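Long-range contacts in hypothetical protein (Bacteroides caccae, PDB 4M8R), which is of unknown function but pairs an Ig-like N-terminal domain with a WD40-like domain of the beta-propeller class: residues Lys10-Asn15 and Leu94-Glu99; Leu272-Lys277 and Ile304-Phe309. One frame throughout, in Å; residues are numbered along the deposited sequence.

Contact 1: residues Lys10-Asn15 and Leu94-Glu99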
ATOM      1  N   LYS A  10      41.734   0.156 -17.862  1.00 99.04           N
ATOM      2  CA  LYS A  10      41.540  -1.196 -17.253  1.00 98.35           C
ATOM      3  C   LYS A  10      40.414  -1.978 -17.946  1.00 94.04           C
ATOM      4  O   LYS A  10      39.267  -1.983 -17.487  1.00 92.20           O
ATOM      5  CB  LYS A  10      41.270  -1.091 -15.741  1.00101.92           C
ATOM      6  CG  LYS A  10      42.492  -1.308 -14.859  1.00108.98           C
ATOM      7  CD  LYS A  10      43.255  -0.024 -14.576  1.00111.38           C
ATOM      8  CE  LYS A  10      44.372  -0.263 -13.572  1.00111.37           C
ATOM      9  NZ  LYS A  10      44.891   1.010 -13.004  1.00112.54           N
ATOM     10  N   ILE A  11      40.757  -2.621 -19.061  1.00 91.46           N
ATOM     11  CA  ILE A  11      39.881  -3.603 -19.708  1.00 81.91           C
ATOM     12  C   ILE A  11      40.091  -4.929 -18.984  1.00 75.39           C
ATOM     13  O   ILE A  11      41.218  -5.414 -18.902  1.00 78.76           O
ATOM     14  CB  ILE A  11      40.219  -3.786 -21.203  1.00 81.57           C
ATOM     15  CG1 ILE A  11      40.120  -2.451 -21.954  1.00 82.79           C
ATOM     16  CG2 ILE A  11      39.292  -4.816 -21.836  1.00 78.84           C
ATOM     17  CD1 ILE A  11      40.894  -2.424 -23.256  1.00 84.55           C
ATOM     18  N   LEU A  12      39.021  -5.516 -18.464  1.00 66.77           N
ATOM     19  CA  LEU A  12      39.145  -6.698 -17.611  1.00 63.05           C
ATOM     20  C   LEU A  12      39.557  -7.946 -18.392  1.00 63.15           C
ATOM     21  O   LEU A  12      40.449  -8.686 -17.968  1.00 62.31           O
ATOM     22  CB  LEU A  12      37.836  -6.963 -16.864  1.00 59.32           C
ATOM     23  CG  LEU A  12      37.323  -5.837 -15.959  1.00 58.81           C
ATOM     24  CD1 LEU A  12      36.089  -6.295 -15.198  1.00 56.72           C
ATOM     25  CD2 LEU A  12      38.396  -5.362 -14.991  1.00 60.29           C
ATOM     26  N   VAL A  13      38.898  -8.177 -19.523  1.00 60.54           N
ATOM     27  CA  VAL A  13      39.149  -9.358 -20.342  1.00 59.09           C
ATOM     28  C   VAL A  13      39.048  -9.002 -21.817  1.00 59.24           C
ATOM     29  O   VAL A  13      38.260  -8.142 -22.209  1.00 59.73           O
ATOM     30  CB  VAL A  13      38.169 -10.517 -20.016  1.00 57.70           C
ATOM     31  CG1 VAL A  13      38.465 -11.113 -18.645  1.00 58.21           C
ATOM     32  CG2 VAL A  13      36.718 -10.060 -20.089  1.00 55.73           C
ATOM     33  N   THR A  14      39.849  -9.682 -22.626  1.00 60.39           N
ATOM     34  CA  THR A  14      39.914  -9.423 -24.056  1.00 61.03           C
ATOM     35  C   THR A  14      39.283 -10.572 -24.831  1.00 61.03           C
ATOM     36  O   THR A  14      39.156 -11.686 -24.306  1.00 59.52           O
ATOM     37  CB  THR A  14      41.374  -9.264 -24.488  1.00 64.60           C
ATOM     38  OG1 THR A  14      42.159 -10.293 -23.871  1.00 66.93           O
ATOM     39  CG2 THR A  14      41.900  -7.900 -24.062  1.00 64.95           C
ATOM     40  N   ASN A  15      38.877 -10.292 -26.074  1.00 60.10           N
ATOM     41  CA  ASN A  15      38.219 -11.282 -26.936  1.00 58.69           C
ATOM     42  C   ASN A  15      37.078 -11.989 -26.216  1.00 55.61           C
ATOM     43  O   ASN A  15      36.906 -13.203 -26.345  1.00 56.20           O
ATOM     44  CB  ASN A  15      39.230 -12.314 -27.427  1.00 61.08           C
ATOM     45  CG  ASN A  15      40.451 -11.676 -28.035  1.00 64.80           C
ATOM     46  OD1 ASN A  15      41.557 -11.818 -27.518  1.00 67.66           O
ATOM     47  ND2 ASN A  15      40.256 -10.944 -29.126  1.00 65.45           N
ATOM     48  N   LEU A  94      30.860  -8.814 -16.187  1.00 42.76           N
ATOM     49  CA  LEU A  94      31.970  -9.344 -15.403  1.00 43.38           C
ATOM     50  C   LEU A  94      32.280  -8.358 -14.282  1.00 44.25           C
ATOM     51  O   LEU A  94      32.447  -7.168 -14.532  1.00 44.16           O
ATOM     52  CB  LEU A  94      33.210  -9.526 -16.271  1.00 44.05           C
ATOM     53  CG  LEU A  94      34.397 -10.209 -15.586  1.00 45.36           C
ATOM     54  CD1 LEU A  94      34.034 -11.619 -15.154  1.00 44.61           C
ATOM     55  CD2 LEU A  94      35.604 -10.224 -16.512  1.00 47.83           C
ATOM     56  N   ASN A  95      32.351  -8.856 -13.051  1.00 45.69           N
ATOM     57  CA  ASN A  95      32.586  -8.016 -11.878  1.00 48.21           C
ATOM     58  C   ASN A  95      33.900  -8.404 -11.210  1.00 49.19           C
ATOM     59  O   ASN A  95      33.992  -9.463 -10.591  1.00 46.96           O
ATOM     60  CB  ASN A  95      31.409  -8.155 -10.897  1.00 47.68           C
ATOM     61  CG  ASN A  95      31.534  -7.252  -9.679  1.00 51.18           C
ATOM     62  OD1 ASN A  95      32.432  -6.415  -9.592  1.00 59.56           O
ATOM     63  ND2 ASN A  95      30.625  -7.426  -8.725  1.00 48.99           N
ATOM     64  N   ARG A  96      34.914  -7.553 -11.357  1.00 51.64           N
ATOM     65  CA  ARG A  96      36.202  -7.753 -10.700  1.00 55.57           C
ATOM     66  C   ARG A  96      36.387  -6.693  -9.619  1.00 59.06           C
ATOM     67  O   ARG A  96      36.850  -5.586  -9.903  1.00 60.55           O
ATOM     68  CB  ARG A  96      37.348  -7.709 -11.729  1.00 57.09           C
ATOM     69  CG  ARG A  96      38.747  -7.820 -11.123  1.00 57.31           C
ATOM     70  CD  ARG A  96      39.607  -8.867 -11.808  1.00 58.60           C
ATOM     71  NE  ARG A  96      40.154  -8.425 -13.091  1.00 59.69           N
ATOM     72  CZ  ARG A  96      40.041  -9.067 -14.255  1.00 56.24           C
ATOM     73  NH1 ARG A  96      39.385 -10.218 -14.365  1.00 54.55           N
ATOM     74  NH2 ARG A  96      40.602  -8.541 -15.335  1.00 56.63           N
ATOM     75  N   ALA A  97      36.029  -7.046  -8.384  1.00 62.94           N
ATOM     76  CA  ALA A  97      36.072  -6.123  -7.243  1.00 65.52           C
ATOM     77  C   ALA A  97      35.175  -4.902  -7.504  1.00 67.87           C
ATOM     78  O   ALA A  97      33.957  -5.045  -7.627  1.00 69.07           O
ATOM     79  CB  ALA A  97      37.513  -5.722  -6.927  1.00 67.47           C
ATOM     80  N   SER A  98      35.765  -3.715  -7.602  1.00 74.11           N
ATOM     81  CA  SER A  98      35.042  -2.519  -8.036  1.00 81.63           C
ATOM     82  C   SER A  98      34.463  -2.671  -9.466  1.00 76.95           C
ATOM     83  O   SER A  98      33.245  -2.592  -9.670  1.00 66.61           O
ATOM     84  CB  SER A  98      35.990  -1.302  -7.960  1.00 85.86           C
ATOM     85  OG  SER A  98      35.416  -0.128  -8.513  1.00 88.00           O
ATOM     86  N   GLU A  99      35.351  -2.942 -10.421  1.00 77.52           N
ATOM     87  CA  GLU A  99      35.086  -2.752 -11.855  1.00 74.11           C
ATOM     88  C   GLU A  99      34.001  -3.671 -12.420  1.00 62.35           C
ATOM     89  O   GLU A  99      33.845  -4.804 -11.972  1.00 57.65           O
ATOM     90  CB  GLU A  99      36.368  -2.981 -12.678  1.00 83.85           C
ATOM     91  CG  GLU A  99      37.644  -2.305 -12.176  1.00 96.74           C
ATOM     92  CD  GLU A  99      37.712  -0.822 -12.491  1.00109.34           C
ATOM     93  OE1 GLU A  99      36.649  -0.201 -12.710  1.00109.68           O
ATOM     94  OE2 GLU A  99      38.840  -0.276 -12.517  1.00119.80           O
TER
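Leu12 and Arg96 are the residues whose CA atoms come nearest across the contact, 7.6 Å apart, where the N-terminal loop lies against the end of strand 88-96 and the turn after it. Their side chains run past each other in opposite directions. The guanidinium of Arg96 reaches back to the loop: NH2 gives a hydrogen bond to Leu12 O, 2.6 Å long and bent to 141° at the hydrogen. The acceptor lies near the guanidinium plane, at its edge. Leu12 CB sits over one face, 3.5 Å from Arg96 NH2. CG of Leu12 stands anti to its carbonyl carbon (chi1 -59°), and beyond it CD2 lies 3.9 Å from Glu99 CB while CD1 is 3.8 Å from Leu94 O. Val13 and Leu94 meet tip to tip, with Val13 CG1 3.7 Å from Leu94 CD2. Met101 on strand 99-108 touches both Leu12 and Val13. Arg96 NH1 forms a salt bridge with Asp42. An alanine in place of Arg96 would probably leave Leu12 O without this donor and Asp42 without this charged mate, and take the guanidinium away from Leu12 CB and CD2. The loop is thus tied to the end of strand 88-96 and the turn after it by a small apolar cluster and one arginine, which links a backbone carbonyl to an acidic side chain.

Contact 2: residues Leu272-Lys277 and Ile304-Phe309. With EDO (1,2-ethanediol), chain H.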
ATOM      1  N   LEU A 272       3.797 -21.036  20.689  1.00 54.62           N
ATOM      2  CA  LEU A 272       3.287 -22.328  21.146  1.00 56.91           C
ATOM      3  C   LEU A 272       4.132 -23.460  20.576  1.00 56.66           C
ATOM      4  O   LEU A 272       4.326 -23.547  19.368  1.00 55.52           O
ATOM      5  CB  LEU A 272       1.831 -22.526  20.711  1.00 57.64           C
ATOM      6  CG  LEU A 272       0.742 -21.705  21.407  1.00 59.44           C
ATOM      7  CD1 LEU A 272       0.919 -20.214  21.156  1.00 58.35           C
ATOM      8  CD2 LEU A 272      -0.625 -22.166  20.926  1.00 60.86           C
ATOM      9  N   LEU A 273       4.621 -24.327  21.453  1.00 59.10           N
ATOM     10  CA  LEU A 273       5.357 -25.516  21.045  1.00 59.95           C
ATOM     11  C   LEU A 273       4.746 -26.745  21.702  1.00 62.68           C
ATOM     12  O   LEU A 273       3.967 -26.641  22.651  1.00 62.55           O
ATOM     13  CB  LEU A 273       6.820 -25.411  21.471  1.00 60.40           C
ATOM     14  CG  LEU A 273       7.578 -24.144  21.083  1.00 58.09           C
ATOM     15  CD1 LEU A 273       8.868 -24.024  21.887  1.00 59.15           C
ATOM     16  CD2 LEU A 273       7.866 -24.146  19.595  1.00 54.96           C
ATOM     17  N   SER A 274       5.103 -27.911  21.181  1.00 64.95           N
ATOM     18  CA  SER A 274       4.802 -29.171  21.842  1.00 67.93           C
ATOM     19  C   SER A 274       6.087 -29.980  21.944  1.00 69.67           C
ATOM     20  O   SER A 274       6.955 -29.895  21.069  1.00 69.05           O
ATOM     21  CB  SER A 274       3.722 -29.951  21.087  1.00 67.97           C
ATOM     22  OG  SER A 274       4.180 -30.381  19.815  1.00 66.20           O
ATOM     23  N   ALA A 275       6.202 -30.747  23.022  1.00 74.12           N
ATOM     24  CA  ALA A 275       7.378 -31.569  23.273  1.00 77.08           C
ATOM     25  C   ALA A 275       6.972 -33.011  23.551  1.00 83.02           C
ATOM     26  O   ALA A 275       6.013 -33.267  24.287  1.00 83.73           O
ATOM     27  CB  ALA A 275       8.170 -31.011  24.445  1.00 77.01           C
ATOM     28  N   ARG A 276       7.725 -33.941  22.969  1.00 87.57           N
ATOM     29  CA  ARG A 276       7.491 -35.369  23.131  1.00 94.42           C
ATOM     30  C   ARG A 276       8.348 -35.912  24.279  1.00 96.96           C
ATOM     31  O   ARG A 276       9.570 -35.795  24.248  1.00 96.65           O
ATOM     32  CB  ARG A 276       7.845 -36.085  21.826  1.00 96.88           C
ATOM     33  CG  ARG A 276       7.445 -37.549  21.768  1.00103.14           C
ATOM     34  CD  ARG A 276       8.049 -38.229  20.548  1.00105.95           C
ATOM     35  NE  ARG A 276       7.376 -39.488  20.239  1.00110.23           N
ATOM     36  CZ  ARG A 276       7.552 -40.634  20.899  1.00111.28           C
ATOM     37  NH1 ARG A 276       8.392 -40.716  21.929  1.00112.17           N
ATOM     38  NH2 ARG A 276       6.875 -41.713  20.523  1.00113.71           N
ATOM     39  N   LYS A 277       7.710 -36.502  25.286  1.00 99.97           N
ATOM     40  CA  LYS A 277       8.441 -37.130  26.395  1.00104.87           C
ATOM     41  C   LYS A 277       8.963 -38.513  25.994  1.00106.75           C
ATOM     42  O   LYS A 277       8.523 -39.086  24.993  1.00106.04           O
ATOM     43  CB  LYS A 277       7.570 -37.232  27.652  1.00109.26           C
ATOM     44  CG  LYS A 277       7.430 -35.929  28.424  1.00109.83           C
ATOM     45  CD  LYS A 277       6.821 -36.168  29.798  1.00115.45           C
ATOM     46  CE  LYS A 277       6.516 -34.866  30.523  1.00114.35           C
ATOM     47  NZ  LYS A 277       7.744 -34.111  30.893  1.00112.60           N
ATOM     48  N   ILE A 304       0.120 -33.664  20.458  1.00 72.78           N
ATOM     49  CA  ILE A 304      -0.194 -32.245  20.544  1.00 70.56           C
ATOM     50  C   ILE A 304       0.451 -31.521  19.372  1.00 68.45           C
ATOM     51  O   ILE A 304       1.662 -31.618  19.167  1.00 68.25           O
ATOM     52  CB  ILE A 304       0.301 -31.616  21.860  1.00 70.91           C
ATOM     53  CG1 ILE A 304      -0.340 -32.315  23.063  1.00 74.51           C
ATOM     54  CG2 ILE A 304      -0.026 -30.125  21.896  1.00 68.77           C
ATOM     55  CD1 ILE A 304       0.139 -31.798  24.401  1.00 75.70           C
ATOM     56  N   ILE A 305      -0.367 -30.806  18.607  1.00 65.81           N
ATOM     57  CA  ILE A 305       0.116 -30.013  17.489  1.00 64.07           C
ATOM     58  C   ILE A 305      -0.430 -28.592  17.621  1.00 61.99           C
ATOM     59  O   ILE A 305      -1.643 -28.404  17.692  1.00 63.25           O
ATOM     60  CB  ILE A 305      -0.349 -30.603  16.144  1.00 64.95           C
ATOM     61  CG1 ILE A 305       0.018 -32.090  16.054  1.00 67.30           C
ATOM     62  CG2 ILE A 305       0.267 -29.829  14.981  1.00 62.47           C
ATOM     63  CD1 ILE A 305      -0.576 -32.795  14.849  1.00 67.87           C
ATOM     64  N   PRO A 306       0.459 -27.583  17.651  1.00 58.35           N
ATOM     65  CA  PRO A 306      -0.030 -26.212  17.655  1.00 56.58           C
ATOM     66  C   PRO A 306      -0.607 -25.816  16.296  1.00 54.76           C
ATOM     67  O   PRO A 306      -0.179 -26.342  15.269  1.00 54.07           O
ATOM     68  CB  PRO A 306       1.228 -25.377  17.950  1.00 56.49           C
ATOM     69  CG  PRO A 306       2.299 -26.345  18.320  1.00 57.75           C
ATOM     70  CD  PRO A 306       1.929 -27.639  17.675  1.00 58.30           C
ATOM     71  N   PHE A 307      -1.563 -24.895  16.295  1.00 53.47           N
ATOM     72  CA  PHE A 307      -2.116 -24.381  15.047  1.00 52.07           C
ATOM     73  C   PHE A 307      -2.493 -22.915  15.165  1.00 50.22           C
ATOM     74  O   PHE A 307      -2.525 -22.356  16.259  1.00 49.54           O
ATOM     75  CB  PHE A 307      -3.349 -25.190  14.637  1.00 53.51           C
ATOM     76  CG  PHE A 307      -4.497 -25.072  15.601  1.00 54.73           C
ATOM     77  CD1 PHE A 307      -5.375 -24.000  15.527  1.00 54.90           C
ATOM     78  CD2 PHE A 307      -4.699 -26.029  16.580  1.00 56.36           C
ATOM     79  CE1 PHE A 307      -6.430 -23.887  16.416  1.00 56.71           C
ATOM     80  CE2 PHE A 307      -5.756 -25.922  17.467  1.00 58.22           C
ATOM     81  CZ  PHE A 307      -6.620 -24.851  17.390  1.00 58.22           C
ATOM     82  N   TYR A 308      -2.768 -22.303  14.020  1.00 48.41           N
ATOM     83  CA  TYR A 308      -3.353 -20.973  13.989  1.00 48.58           C
ATOM     84  C   TYR A 308      -4.369 -20.851  12.868  1.00 49.56           C
ATOM     85  O   TYR A 308      -4.273 -21.549  11.865  1.00 50.77           O
ATOM     86  CB  TYR A 308      -2.271 -19.903  13.828  1.00 46.40           C
ATOM     87  CG  TYR A 308      -1.671 -19.792  12.446  1.00 44.30           C
ATOM     88  CD1 TYR A 308      -0.615 -20.611  12.050  1.00 43.06           C
ATOM     89  CD2 TYR A 308      -2.141 -18.843  11.542  1.00 44.04           C
ATOM     90  CE1 TYR A 308      -0.051 -20.498  10.789  1.00 41.48           C
ATOM     91  CE2 TYR A 308      -1.588 -18.720  10.281  1.00 42.61           C
ATOM     92  CZ  TYR A 308      -0.547 -19.553   9.906  1.00 41.29           C
ATOM     93  OH  TYR A 308      -0.009 -19.432   8.650  1.00 39.92           O
ATOM     94  N   PHE A 309      -5.345 -19.971  13.064  1.00 50.57           N
ATOM     95  CA  PHE A 309      -6.230 -19.517  11.993  1.00 50.71           C
ATOM     96  C   PHE A 309      -5.820 -18.098  11.615  1.00 48.36           C
ATOM     97  O   PHE A 309      -5.751 -17.238  12.482  1.00 47.13           O
ATOM     98  CB  PHE A 309      -7.679 -19.454  12.472  1.00 53.16           C
ATOM     99  CG  PHE A 309      -8.328 -20.790  12.676  1.00 54.14           C
ATOM    100  CD1 PHE A 309      -8.200 -21.459  13.880  1.00 55.23           C
ATOM    101  CD2 PHE A 309      -9.110 -21.354  11.676  1.00 54.47           C
ATOM    102  CE1 PHE A 309      -8.820 -22.683  14.076  1.00 57.16           C
ATOM    103  CE2 PHE A 309      -9.731 -22.577  11.865  1.00 56.31           C
ATOM    104  CZ  PHE A 309      -9.586 -23.244  13.069  1.00 57.52           C
TER
HETATM  105  C1  EDO H 506       0.123 -25.382  12.223  1.00 51.08           C
HETATM  106  O1  EDO H 506       1.233 -25.960  11.531  1.00 56.80           O
HETATM  107  C2  EDO H 506      -0.637 -24.492  11.251  1.00 54.48           C
HETATM  108  O2  EDO H 506      -1.831 -23.965  11.846  1.00 55.18           O
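Ile304 meets Ser274 where two nearly antiparallel strands pass, their axes 6.3 Å apart and at 168°. Ile304 O accepts a hydrogen bond of 2.9 Å from Ser274 OG. The hydroxyl stands above the carbonyl plane, 38° out of it. With chi1 66°, OG lies between the backbone N and carbonyl carbon of Ser274, on the side from which it meets Ile304 O. CG2 of Ile304 packs on Ser274 CB at 3.8 Å. Ile305 turns from strand 270-276 toward Val369 and Ile372 of strand 368-373. Pro306 comes back to the contact: its CG lies 3.6 Å from Leu272 O, and its CB is 4.0 Å from Leu272 CB. Phe307 also turns away and packs on Ile372. Tyr308 N gives a hydrogen bond of 2.9 Å to O2 of a 1,2-ethanediol, probably from the crystallisation liquor. Tyr308 O is hydrogen-bonded to Asn374 ND2. The two strands belong to different sheets of the WD40-like domain, and 303-310 is an edge strand of its own sheet. No backbone hydrogen bond links the two segments; side chains meet one another and the facing carbonyls, consistent with the junction of neighbouring propeller blades. A serine hydroxyl satisfies a buried carbonyl, and the remaining contacts are mainly apolar.

How the contacts relate
From the N terminus, the chain first enters contact 1 with 10-15, in the loop before strand 16-18. It then builds most of the Ig-like domain's sheet before 94-99 closes the loop, with 78 residues between the segments. The chain passes on into the WD40-like domain. There contact 2 opens at 272-277 and closes at 304-309, after only 26 residues. The two loops follow in series and neither nest nor cross. Contact 1 ties the N-terminal loop to the Ig-like sheet, and contact 2 joins two successive sheets of the other domain. Their centres are 54 Å apart, on opposite sides of the chain's centre.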